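Hypothetical lipoprotein ymcC (Escherichia coli K12, PDB 2IN5) is a lipoprotein of unknown function, probably linked to group 4 capsule polysaccharide. Local coordinates at residues A[127-133]-A[149-155]; A[72-76]-A[175-181]; A[26-30]-A[140-144]. All blocks are in the same frame, centred on the assembly; numbering follows the deposited sequence.

Contact 1 (A[127-133]-A[149-155]); sequences SSTFSFA and VWQEEVT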
loop_
_atom_site.group_PDB
_atom_site.type_symbol
_atom_site.label_atom_id
_atom_site.label_comp_id
_atom_site.label_asym_id
_atom_site.label_seq_id
_atom_site.Cartn_x
_atom_site.Cartn_y
_atom_site.Cartn_z
ATOM N N SER A 127 -4.033 18.575 21.470
ATOM C CA SER A 127 -3.027 18.343 22.487
ATOM C C SER A 127 -3.658 17.405 23.506
ATOM O O SER A 127 -4.769 17.646 23.978
ATOM C CB SER A 127 -2.617 19.666 23.138
ATOM O OG SER A 127 -3.755 20.388 23.572
ATOM N N SER A 128 -2.956 16.328 23.832
ATOM C CA SER A 128 -3.477 15.352 24.786
ATOM C C SER A 128 -2.431 14.850 25.767
ATOM O O SER A 128 -1.228 15.018 25.564
ATOM C CB SER A 128 -4.051 14.144 24.047
ATOM O OG SER A 128 -3.024 13.441 23.366
ATOM N N THR A 129 -2.915 14.220 26.831
ATOM C CA THR A 129 -2.051 13.650 27.853
ATOM C C THR A 129 -2.573 12.257 28.190
ATOM O O THR A 129 -3.781 12.048 28.329
ATOM C CB THR A 129 -2.031 14.519 29.140
ATOM O OG1 THR A 129 -3.311 14.464 29.780
ATOM C CG2 THR A 129 -1.707 15.964 28.799
ATOM N N PHE A 130 -1.664 11.297 28.301
ATOM C CA PHE A 130 -2.057 9.933 28.620
ATOM C C PHE A 130 -2.163 9.721 30.122
ATOM O O PHE A 130 -1.303 10.162 30.880
ATOM C CB PHE A 130 -1.057 8.942 28.029
ATOM C CG PHE A 130 -1.262 8.670 26.564
ATOM C CD1 PHE A 130 -1.212 7.371 26.083
ATOM C CD2 PHE A 130 -1.497 9.705 25.664
ATOM C CE1 PHE A 130 -1.393 7.099 24.731
ATOM C CE2 PHE A 130 -1.679 9.443 24.310
ATOM C CZ PHE A 130 -1.627 8.133 23.846
ATOM N N SER A 131 -3.224 9.048 30.550
ATOM C CA SER A 131 -3.428 8.789 31.967
ATOM C C SER A 131 -3.683 7.287 32.169
ATOM O O SER A 131 -4.620 6.721 31.591
ATOM C CB SER A 131 -4.606 9.640 32.474
ATOM O OG SER A 131 -4.676 9.692 33.894
ATOM N N PHE A 132 -2.824 6.646 32.967
ATOM C CA PHE A 132 -2.936 5.211 33.241
ATOM C C PHE A 132 -4.201 4.954 34.044
ATOM O O PHE A 132 -4.353 5.440 35.167
ATOM C CB PHE A 132 -1.710 4.705 34.009
ATOM C CG PHE A 132 -1.687 3.212 34.193
ATOM C CD1 PHE A 132 -1.611 2.363 33.090
ATOM C CD2 PHE A 132 -1.791 2.650 35.463
ATOM C CE1 PHE A 132 -1.646 0.976 33.250
ATOM C CE2 PHE A 132 -1.827 1.264 35.633
ATOM C CZ PHE A 132 -1.755 0.426 34.525
ATOM N N ALA A 133 -5.111 4.195 33.447
ATOM C CA ALA A 133 -6.392 3.885 34.064
ATOM C C ALA A 133 -6.383 2.525 34.753
ATOM O O ALA A 133 -7.380 2.112 35.346
ATOM C CB ALA A 133 -7.488 3.940 33.011
ATOM N N VAL A 149 -4.648 -0.184 30.589
ATOM C CA VAL A 149 -5.648 0.725 30.058
ATOM C C VAL A 149 -5.144 2.159 30.109
ATOM O O VAL A 149 -4.897 2.700 31.182
ATOM C CB VAL A 149 -6.969 0.639 30.850
ATOM C CG1 VAL A 149 -7.986 1.598 30.256
ATOM C CG2 VAL A 149 -7.499 -0.787 30.827
ATOM N N TRP A 150 -4.984 2.772 28.942
ATOM C CA TRP A 150 -4.522 4.149 28.869
ATOM C C TRP A 150 -5.641 5.076 28.416
ATOM O O TRP A 150 -6.274 4.838 27.396
ATOM C CB TRP A 150 -3.359 4.252 27.898
ATOM C CG TRP A 150 -2.069 3.749 28.442
ATOM C CD1 TRP A 150 -1.436 2.580 28.125
ATOM C CD2 TRP A 150 -1.220 4.430 29.362
ATOM N NE1 TRP A 150 -0.235 2.495 28.788
ATOM C CE2 TRP A 150 -0.077 3.620 29.554
ATOM C CE3 TRP A 150 -1.313 5.651 30.043
ATOM C CZ2 TRP A 150 0.968 3.995 30.397
ATOM C CZ3 TRP A 150 -0.277 6.021 30.881
ATOM C CH2 TRP A 150 0.855 5.193 31.050
ATOM N N GLN A 151 -5.877 6.127 29.193
ATOM C CA GLN A 151 -6.900 7.118 28.889
ATOM C C GLN A 151 -6.243 8.398 28.389
ATOM O O GLN A 151 -5.555 9.076 29.151
ATOM C CB GLN A 151 -7.699 7.445 30.141
ATOM C CG GLN A 151 -8.456 6.266 30.688
ATOM C CD GLN A 151 -9.840 6.162 30.111
ATOM O OE1 GLN A 151 -10.062 6.482 28.942
ATOM N NE2 GLN A 151 -10.787 5.696 30.923
ATOM N N GLU A 152 -6.463 8.729 27.119
ATOM C CA GLU A 152 -5.898 9.931 26.518
ATOM C C GLU A 152 -6.879 11.097 26.577
ATOM O O GLU A 152 -7.922 11.088 25.907
ATOM C CB GLU A 152 -5.512 9.657 25.061
ATOM C CG GLU A 152 -5.065 10.886 24.274
ATOM C CD GLU A 152 -4.745 10.570 22.814
ATOM O OE1 GLU A 152 -5.623 10.017 22.113
ATOM O OE2 GLU A 152 -3.617 10.879 22.355
ATOM N N GLU A 153 -6.551 12.093 27.392
ATOM C CA GLU A 153 -7.388 13.285 27.520
ATOM C C GLU A 153 -6.973 14.258 26.417
ATOM O O GLU A 153 -5.868 14.802 26.436
ATOM C CB GLU A 153 -7.198 13.929 28.903
ATOM C CG GLU A 153 -7.613 13.029 30.075
ATOM C CD GLU A 153 -9.047 12.502 29.939
ATOM O OE1 GLU A 153 -9.976 13.327 29.748
ATOM O OE2 GLU A 153 -9.243 11.263 30.031
ATOM N N VAL A 154 -7.855 14.468 25.449
ATOM C CA VAL A 154 -7.529 15.359 24.345
ATOM C C VAL A 154 -8.313 16.663 24.397
ATOM O O VAL A 154 -9.474 16.696 24.810
ATOM C CB VAL A 154 -7.796 14.685 22.963
ATOM C CG1 VAL A 154 -7.176 15.511 21.857
ATOM C CG2 VAL A 154 -7.242 13.271 22.943
ATOM N N THR A 155 -7.653 17.744 24.008
ATOM C CA THR A 155 -8.296 19.049 23.954
ATOM C C THR A 155 -7.885 19.690 22.633
ATOM O O THR A 155 -6.713 19.637 22.241
ATOM C CB THR A 155 -7.890 19.988 25.146
ATOM O OG1 THR A 155 -6.478 20.224 25.126
ATOM C CG2 THR A 155 -8.284 19.372 26.488
#
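Segments 127-133 and 149-155 are neighbouring antiparallel strands of one beta hairpin. The bulky residues lie on the face with Ser128, Phe130, Phe132, Trp150, Glu152 and Val154. Trp150 is the main bump. Its indole leans to strand 127-133 and fits beside Phe130 CB, 3.9 Å from Trp150 CE3. Phe132 CB sits over the six-membered ring of Trp150, and the Phe132 ring turns its edge to that face, a T-shaped pair with centroids 5.3 Å apart. The Phe130 ring bends back over Glu152 CB in a CH-pi contact. Small Ser128 leaves a hollow for the Glu152 carboxylate, and Ser128 OG donates to Glu152 OE2 at 2.8 Å. Ala133 points its CB toward the other strand and meets Gln151 CG at 3.4 Å. Seven backbone hydrogen bonds hold the register, from Ser127 N to Thr155 O (3.0 Å) through to Ala133 N to Val149 O (2.7 Å). Arg75 makes a salt bridge to Glu152 OE1. The buried carboxylate is thus held by a hairpin hydroxyl and an outside charge.

Contact 2 (A[72-76]-A[175-181]); sequences HNGRL and QVRQSRQ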
loop_
_atom_site.group_PDB
_atom_site.type_symbol
_atom_site.label_atom_id
_atom_site.label_comp_id
_atom_site.label_asym_id
_atom_site.label_seq_id
_atom_site.Cartn_x
_atom_site.Cartn_y
_atom_site.Cartn_z
ATOM N N HIS A 72 -1.581 3.071 13.054
ATOM C CA HIS A 72 -0.308 2.669 13.597
ATOM C C HIS A 72 -0.570 2.396 15.065
ATOM O O HIS A 72 -0.881 3.302 15.843
ATOM C CB HIS A 72 0.801 3.700 13.452
ATOM C CG HIS A 72 2.096 3.208 14.016
ATOM N ND1 HIS A 72 2.379 3.256 15.365
ATOM C CD2 HIS A 72 3.098 2.498 13.449
ATOM C CE1 HIS A 72 3.494 2.593 15.602
ATOM N NE2 HIS A 72 3.949 2.120 14.457
ATOM N N ASN A 73 -0.468 1.123 15.425
ATOM C CA ASN A 73 -0.720 0.663 16.782
ATOM C C ASN A 73 -1.991 1.238 17.398
ATOM O O ASN A 73 -1.955 1.897 18.450
ATOM C CB ASN A 73 0.473 0.948 17.697
ATOM C CG ASN A 73 0.583 -0.079 18.808
ATOM O OD1 ASN A 73 0.258 -1.245 18.601
ATOM N ND2 ASN A 73 1.049 0.341 19.982
ATOM N N GLY A 74 -3.111 0.981 16.721
ATOM C CA GLY A 74 -4.411 1.424 17.198
ATOM C C GLY A 74 -4.787 2.866 16.926
ATOM O O GLY A 74 -5.960 3.231 17.057
ATOM N N ARG A 75 -3.801 3.685 16.563
ATOM C CA ARG A 75 -4.042 5.096 16.279
ATOM C C ARG A 75 -4.519 5.275 14.850
ATOM O O ARG A 75 -3.900 4.770 13.911
ATOM C CB ARG A 75 -2.762 5.921 16.468
ATOM C CG ARG A 75 -2.958 7.415 16.215
ATOM C CD ARG A 75 -3.799 8.057 17.307
ATOM N NE ARG A 75 -3.029 8.246 18.527
ATOM C CZ ARG A 75 -3.485 8.827 19.634
ATOM N NH1 ARG A 75 -4.730 9.282 19.698
ATOM N NH2 ARG A 75 -2.677 8.967 20.680
ATOM N N LEU A 76 -5.613 6.004 14.685
ATOM C CA LEU A 76 -6.152 6.259 13.358
ATOM C C LEU A 76 -5.395 7.435 12.746
ATOM O O LEU A 76 -5.362 8.535 13.315
ATOM C CB LEU A 76 -7.639 6.581 13.441
ATOM C CG LEU A 76 -8.296 6.689 12.068
ATOM C CD1 LEU A 76 -8.176 5.354 11.329
ATOM C CD2 LEU A 76 -9.745 7.084 12.237
ATOM N N GLN A 175 1.270 -4.127 21.924
ATOM C CA GLN A 175 0.265 -4.051 20.868
ATOM C C GLN A 175 -1.088 -3.618 21.406
ATOM O O GLN A 175 -1.561 -4.162 22.389
ATOM C CB GLN A 175 0.094 -5.409 20.172
ATOM C CG GLN A 175 -1.146 -5.448 19.258
ATOM C CD GLN A 175 -1.471 -6.834 18.726
ATOM O OE1 GLN A 175 -1.498 -7.810 19.472
ATOM N NE2 GLN A 175 -1.744 -6.920 17.432
ATOM N N VAL A 176 -1.703 -2.637 20.755
ATOM C CA VAL A 176 -3.023 -2.159 21.147
ATOM C C VAL A 176 -4.008 -3.211 20.621
ATOM O O VAL A 176 -3.950 -3.586 19.451
ATOM C CB VAL A 176 -3.304 -0.770 20.511
ATOM C CG1 VAL A 176 -4.772 -0.373 20.683
ATOM C CG2 VAL A 176 -2.398 0.273 21.159
ATOM N N ARG A 177 -4.885 -3.711 21.489
ATOM C CA ARG A 177 -5.844 -4.731 21.083
ATOM C C ARG A 177 -7.240 -4.165 20.917
ATOM O O ARG A 177 -8.126 -4.806 20.353
ATOM C CB ARG A 177 -5.880 -5.882 22.097
ATOM C CG ARG A 177 -4.615 -6.716 22.164
ATOM C CD ARG A 177 -4.214 -7.274 20.804
ATOM N NE ARG A 177 -5.194 -8.193 20.221
ATOM C CZ ARG A 177 -5.431 -9.428 20.655
ATOM N NH1 ARG A 177 -4.760 -9.918 21.692
ATOM N NH2 ARG A 177 -6.336 -10.175 20.039
ATOM N N GLN A 178 -7.440 -2.963 21.426
ATOM C CA GLN A 178 -8.731 -2.300 21.319
ATOM C C GLN A 178 -8.502 -0.812 21.495
ATOM O O GLN A 178 -7.634 -0.401 22.252
ATOM C CB GLN A 178 -9.701 -2.808 22.394
ATOM C CG GLN A 178 -11.054 -2.132 22.320
ATOM C CD GLN A 178 -12.095 -2.747 23.235
ATOM O OE1 GLN A 178 -12.289 -2.300 24.366
ATOM N NE2 GLN A 178 -12.766 -3.786 22.753
ATOM N N SER A 179 -9.271 -0.001 20.787
ATOM C CA SER A 179 -9.111 1.438 20.905
ATOM C C SER A 179 -10.423 2.166 20.663
ATOM O O SER A 179 -11.265 1.693 19.906
ATOM C CB SER A 179 -8.076 1.925 19.894
ATOM O OG SER A 179 -8.549 1.729 18.574
ATOM N N ARG A 180 -10.600 3.297 21.337
ATOM C CA ARG A 180 -11.781 4.124 21.148
ATOM C C ARG A 180 -11.258 5.538 20.939
ATOM O O ARG A 180 -10.568 6.077 21.808
ATOM C CB ARG A 180 -12.700 4.109 22.372
ATOM C CG ARG A 180 -13.126 2.722 22.844
ATOM C CD ARG A 180 -14.601 2.691 23.217
ATOM N NE ARG A 180 -15.001 3.862 23.992
ATOM C CZ ARG A 180 -14.665 4.089 25.260
ATOM N NH1 ARG A 180 -13.912 3.220 25.924
ATOM N NH2 ARG A 180 -15.080 5.198 25.864
ATOM N N GLN A 181 -11.580 6.137 19.793
ATOM C CA GLN A 181 -11.127 7.493 19.482
ATOM C C GLN A 181 -12.051 8.205 18.511
ATOM O O GLN A 181 -12.946 7.601 17.945
ATOM C CB GLN A 181 -9.711 7.449 18.893
ATOM C CG GLN A 181 -9.617 6.763 17.541
ATOM C CD GLN A 181 -8.210 6.284 17.229
ATOM O OE1 GLN A 181 -7.259 7.073 17.159
ATOM N NE2 GLN A 181 -8.068 4.979 17.050
HETATM O O HOH W 1 -7.130 9.500 17.666
#
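Residues 72-75 form a type I' beta turn, closed by Arg75 N to His72 O and His72 N to Arg75 O, both 3.0 Å. Asn73 and Gly74 have the positive phi angles of this turn. The turn lies over strand 176-181, and the end-to-end directions of 73-76 and 175-181 differ by 19°. No backbone-to-backbone hydrogen bond joins them. Their closest CA atoms, Gly74 and Val176, are 5.5 Å apart. Strand 176-181 carries a beta bulge: Arg177 and Gln178 both bond to the backbone of Trp168, and both point their CB atoms away from the turn. Val176, Ser179 and Gln181 point toward it. Gly74 is needed for space as well as phi, since a CB there would come 2.5 Å from Val176 CG1. The turn links strands 68-72 and 75-80 as a hairpin at one edge of the antiparallel sheet of this chain. Strand 176-182 lies in the middle of the strand order, so the contact brings the edge hairpin against a central strand. Gln181 uses both ends of its amide on the backbone of 72-76: Gln181 NE2 donates to Gly74 O in the turn at 2.7 Å, and Leu76 N, just after it, donates to Gln181 OE1 at 3.2 Å. Asn73 OD1 accepts from Val176 N at 3.2 Å, while Asn73 ND2 bonds to Leu97 O and Gly174 O. One water accepts from Arg75 NH1 (3.2 Å) and donates to Gln181 OE1 (2.5 Å). Arg75 also forms salt bridges with Glu152 and Asp95, and His3 of the second subunit packs on Asn73.

Contact 3 (A[26-30]-A[140-144]); sequences DQQIQ and IAGRN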
loop_
_atom_site.group_PDB
_atom_site.type_symbol
_atom_site.label_atom_id
_atom_site.label_comp_id
_atom_site.label_asym_id
_atom_site.label_seq_id
_atom_site.Cartn_x
_atom_site.Cartn_y
_atom_site.Cartn_z
ATOM N N ASP A 26 -15.955 -17.889 15.808
ATOM C CA ASP A 26 -14.890 -17.624 16.775
ATOM C C ASP A 26 -13.656 -18.496 16.524
ATOM O O ASP A 26 -12.529 -18.125 16.869
ATOM C CB ASP A 26 -15.426 -17.856 18.193
ATOM C CG ASP A 26 -14.492 -17.337 19.265
ATOM O OD1 ASP A 26 -13.363 -17.861 19.373
ATOM O OD2 ASP A 26 -14.893 -16.404 19.999
ATOM N N GLN A 27 -13.882 -19.657 15.918
ATOM C CA GLN A 27 -12.808 -20.593 15.607
ATOM C C GLN A 27 -12.169 -20.227 14.268
ATOM O O GLN A 27 -10.975 -20.451 14.049
ATOM C CB GLN A 27 -13.368 -22.020 15.558
ATOM C CG GLN A 27 -12.335 -23.101 15.289
ATOM C CD GLN A 27 -11.139 -23.002 16.211
ATOM O OE1 GLN A 27 -11.285 -22.905 17.432
ATOM N NE2 GLN A 27 -9.943 -23.032 15.630
ATOM N N GLN A 28 -12.971 -19.659 13.374
ATOM C CA GLN A 28 -12.478 -19.260 12.064
ATOM C C GLN A 28 -11.572 -18.033 12.161
ATOM O O GLN A 28 -10.626 -17.887 11.384
ATOM C CB GLN A 28 -13.654 -18.994 11.116
ATOM C CG GLN A 28 -14.015 -20.190 10.236
ATOM C CD GLN A 28 -14.425 -21.427 11.029
ATOM O OE1 GLN A 28 -15.527 -21.492 11.578
ATOM N NE2 GLN A 28 -13.532 -22.413 11.093
ATOM N N ILE A 29 -11.861 -17.160 13.123
ATOM C CA ILE A 29 -11.067 -15.955 13.337
ATOM C C ILE A 29 -9.632 -16.355 13.698
ATOM O O ILE A 29 -8.676 -15.904 13.071
ATOM C CB ILE A 29 -11.654 -15.083 14.491
ATOM C CG1 ILE A 29 -13.059 -14.588 14.126
ATOM C CG2 ILE A 29 -10.732 -13.899 14.782
ATOM C CD1 ILE A 29 -13.116 -13.714 12.882
ATOM N N GLN A 30 -9.484 -17.207 14.706
ATOM C CA GLN A 30 -8.161 -17.642 15.126
ATOM C C GLN A 30 -7.485 -18.474 14.046
ATOM O O GLN A 30 -6.278 -18.719 14.102
ATOM C CB GLN A 30 -8.255 -18.450 16.419
ATOM C CG GLN A 30 -8.898 -17.698 17.572
ATOM C CD GLN A 30 -9.031 -18.558 18.810
ATOM O OE1 GLN A 30 -9.625 -19.638 18.764
ATOM N NE2 GLN A 30 -8.478 -18.087 19.926
ATOM N N ILE A 140 -11.213 -11.440 23.564
ATOM C CA ILE A 140 -11.267 -11.164 22.141
ATOM C C ILE A 140 -11.058 -12.441 21.350
ATOM O O ILE A 140 -10.018 -13.093 21.476
ATOM C CB ILE A 140 -10.158 -10.162 21.748
ATOM C CG1 ILE A 140 -10.362 -8.842 22.495
ATOM C CG2 ILE A 140 -10.136 -9.974 20.246
ATOM C CD1 ILE A 140 -9.147 -7.938 22.491
ATOM N N ALA A 141 -12.036 -12.783 20.517
ATOM C CA ALA A 141 -11.956 -13.998 19.717
ATOM C C ALA A 141 -11.839 -15.187 20.661
ATOM O O ALA A 141 -11.120 -16.149 20.383
ATOM C CB ALA A 141 -10.755 -13.942 18.781
ATOM N N GLY A 142 -12.536 -15.089 21.791
ATOM C CA GLY A 142 -12.544 -16.156 22.773
ATOM C C GLY A 142 -11.263 -16.382 23.542
ATOM O O GLY A 142 -11.001 -17.487 24.013
ATOM N N ARG A 143 -10.453 -15.345 23.676
ATOM C CA ARG A 143 -9.209 -15.469 24.410
ATOM C C ARG A 143 -9.044 -14.285 25.333
ATOM O O ARG A 143 -9.525 -13.183 25.053
ATOM C CB ARG A 143 -8.024 -15.532 23.458
ATOM C CG ARG A 143 -7.714 -16.904 22.925
ATOM C CD ARG A 143 -6.480 -16.831 22.038
ATOM N NE ARG A 143 -5.442 -16.012 22.668
ATOM C CZ ARG A 143 -4.790 -16.349 23.776
ATOM N NH1 ARG A 143 -3.871 -15.535 24.276
ATOM N NH2 ARG A 143 -5.044 -17.509 24.372
ATOM N N ASN A 144 -8.360 -14.521 26.442
ATOM C CA ASN A 144 -8.121 -13.475 27.406
ATOM C C ASN A 144 -6.815 -12.762 27.129
ATOM O O ASN A 144 -5.827 -13.376 26.718
ATOM C CB ASN A 144 -8.084 -14.045 28.817
ATOM C CG ASN A 144 -9.452 -14.314 29.359
ATOM O OD1 ASN A 144 -10.430 -13.712 28.917
ATOM N ND2 ASN A 144 -9.537 -15.205 30.337
#
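Three side chains of the short, weakly bonded helix about 26-30 reach the turn at 140-144. Asp26 has a t chi1 that brings its carboxylate to the turn, with Asp26 OD2 3.2 Å from Gly142 N. The angle is too poor for a hydrogen bond. Asp26 OD1 lies 3.0 Å from Ala141 O, and both are acceptors. Gln30 is m at chi1 and t at chi2, so its side chain extends across the gap. Gln30 NE2 comes to 3.2 Å from Arg143 CD. The turn is the tight two-residue end of the hairpin formed by strands 120-140 and 143-156. Ile140 and Arg143 pair by two backbone bonds, and Ala141 and Gly142 both have positive phi. A CB on Gly142 would clash with Asp26 OD1, at 2.8 Å. Ile29 points its CB toward the turn, and its CG2 meets Ala141 CB at 4.0 Å. The end of Ile29 leads away from the turn, and its side chain also packs on Val24 and Leu195.

Overall arrangement
Contact 2 is the buried one, its centre about 4 Å from the centre of the chain. Contact 1 is partly buried and contact 3 lies at the surface. Contacts 1 and 3 both use strand 143-156, contact 3 at its hairpin turn and contact 1 further along, with centres about 29 Å apart. Contact 1 relies on regular backbone pairing within the sheet. Contact 2 joins distant strands through side-chain amides. Contact 3 rests on loose polar and apolar packing. Contacts 1 and 2 share a buried ion pair, with Arg75 NH1 2.7 Å from Glu152 OE1. Contacts 2 and 3 touch by packing of Arg177 on Ile140.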